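PDB 5EDX: CD8 alpha antigen from Sus scrofa, which forms a homodimer of V-set immunoglobulin domains and probably acts as a T-cell co-receptor that binds MHC class I. Local coordinates for residues E61-T65 / R66-G70. Sequence-based numbering, arbitrary orientation.
Sequences EGLDT and RYISG
Asp64 and Arg66, the first and last residues of an Asx turn, form a bidentate, side-on salt bridge. This turn leads into edge strand 68-73 of the V-set immunoglobulin domain. Arg66 NE meets the syn lone pair of Asp64 OD1 at 2.9 Å, and Arg66 NH2 reaches Asp64 OD2 at 2.8 Å. Both oxygens lie near the guanidinium plane, but the carboxylate is turned 34° from it. Arg66 N closes the Asx turn on the anti side of Asp64 OD1 at 3.1 Å, out of the carboxylate plane. With CG anti to the backbone N and beside the carbonyl carbon (chi1 -169°), the Asp64 carboxylate is held by three bonds, two of them to OD1. Asp64 O also takes two donors: Tyr67 N closes a beta turn from above the carbonyl plane at 3.0 Å, and Ile68 N lies in that plane at 3.1 Å. The carboxylate stands nearly perpendicular to the Tyr67 ring, and Asp64 OD2 sits at the ring edge beside Tyr67 CD2. Further in, Leu63 CD1 packs on Ile68 CB at 4.1 Å. Leu63 also touches Leu49, and Ile68 reaches Leu79. Ile68 O is buried without a conventional partner; Thr65 CA approaches it at 3.2 Å in a CA-H...O contact.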
loop_
_atom_site.group_PDB
_atom_site.type_symbol
_atom_site.label_atom_id
_atom_site.label_comp_id
_atom_site.label_asym_id
_atom_site.label_seq_id
_atom_site.Cartn_x
_atom_site.Cartn_y
_atom_site.Cartn_z
ATOM N N GLU A 61 2.955 0.742 16.117
ATOM C CA GLU A 61 3.776 0.266 17.218
ATOM C C GLU A 61 5.235 0.311 16.789
ATOM O O GLU A 61 5.598 -0.197 15.728
ATOM C CB GLU A 61 3.384 -1.158 17.615
ATOM C CG GLU A 61 2.260 -1.218 18.637
ATOM C CD GLU A 61 1.822 -2.638 18.936
ATOM O OE1 GLU A 61 2.693 -3.535 18.991
ATOM O OE2 GLU A 61 0.604 -2.855 19.116
ATOM N N GLY A 62 6.074 0.934 17.605
ATOM C CA GLY A 62 7.488 0.995 17.290
ATOM C C GLY A 62 7.905 2.208 16.478
ATOM O O GLY A 62 9.090 2.393 16.212
ATOM N N LEU A 63 6.949 3.037 16.071
ATOM C CA LEU A 63 7.308 4.286 15.407
ATOM C C LEU A 63 7.892 5.257 16.424
ATOM O O LEU A 63 7.266 5.550 17.447
ATOM C CB LEU A 63 6.095 4.927 14.725
ATOM C CG LEU A 63 6.421 6.183 13.912
ATOM C CD1 LEU A 63 7.184 5.815 12.650
ATOM C CD2 LEU A 63 5.153 6.951 13.565
ATOM N N ASP A 64 9.084 5.775 16.139
ATOM C CA ASP A 64 9.694 6.768 17.018
ATOM C C ASP A 64 9.177 8.156 16.661
ATOM O O ASP A 64 9.642 8.763 15.693
ATOM C CB ASP A 64 11.221 6.710 16.896
ATOM C CG ASP A 64 11.928 7.532 17.962
ATOM O OD1 ASP A 64 11.287 8.412 18.568
ATOM O OD2 ASP A 64 13.136 7.305 18.184
ATOM N N THR A 65 8.221 8.663 17.440
ATOM C CA THR A 65 7.547 9.911 17.093
ATOM C C THR A 65 8.375 11.159 17.382
ATOM O O THR A 65 7.943 12.276 17.107
ATOM C CB THR A 65 6.145 10.025 17.743
ATOM O OG1 THR A 65 6.256 9.894 19.164
ATOM C CG2 THR A 65 5.228 8.930 17.213
ATOM N N ARG A 66 9.572 10.966 17.929
ATOM C CA ARG A 66 10.525 12.058 18.060
ATOM C C ARG A 66 11.083 12.418 16.688
ATOM O O ARG A 66 11.505 13.549 16.464
ATOM C CB ARG A 66 11.673 11.666 18.999
ATOM C CG ARG A 66 11.245 11.454 20.446
ATOM C CD ARG A 66 12.375 10.866 21.278
ATOM N NE ARG A 66 12.815 9.571 20.767
ATOM C CZ ARG A 66 13.686 8.777 21.386
ATOM N NH1 ARG A 66 14.210 9.142 22.548
ATOM N NH2 ARG A 66 14.027 7.615 20.845
ATOM N N TYR A 67 11.088 11.442 15.779
ATOM C CA TYR A 67 11.630 11.641 14.438
ATOM C C TYR A 67 10.554 11.736 13.361
ATOM O O TYR A 67 10.747 12.404 12.355
ATOM C CB TYR A 67 12.588 10.509 14.078
ATOM C CG TYR A 67 13.875 10.570 14.857
ATOM C CD1 TYR A 67 14.912 11.399 14.447
ATOM C CD2 TYR A 67 14.049 9.814 16.007
ATOM C CE1 TYR A 67 16.099 11.469 15.162
ATOM C CE2 TYR A 67 15.232 9.878 16.730
ATOM C CZ TYR A 67 16.247 10.704 16.301
ATOM O OH TYR A 67 17.423 10.772 17.017
ATOM N N ILE A 68 9.444 11.033 13.557
ATOM C CA ILE A 68 8.361 11.034 12.574
ATOM C C ILE A 68 7.028 11.261 13.266
ATOM O O ILE A 68 6.604 10.447 14.082
ATOM C CB ILE A 68 8.279 9.698 11.809
ATOM C CG1 ILE A 68 9.588 9.431 11.062
ATOM C CG2 ILE A 68 7.073 9.706 10.853
ATOM C CD1 ILE A 68 9.589 8.157 10.245
ATOM N N SER A 69 6.372 12.374 12.952
ATOM C CA SER A 69 5.038 12.618 13.496
ATOM C C SER A 69 4.122 13.116 12.385
ATOM O O SER A 69 4.565 13.335 11.257
ATOM C CB SER A 69 5.091 13.626 14.645
ATOM O OG SER A 69 5.405 14.925 14.171
ATOM N N GLY A 70 2.845 13.286 12.693
ATOM C CA GLY A 70 1.924 13.792 11.696
ATOM C C GLY A 70 0.666 14.331 12.329
ATOM O O GLY A 70 0.419 14.106 13.515
#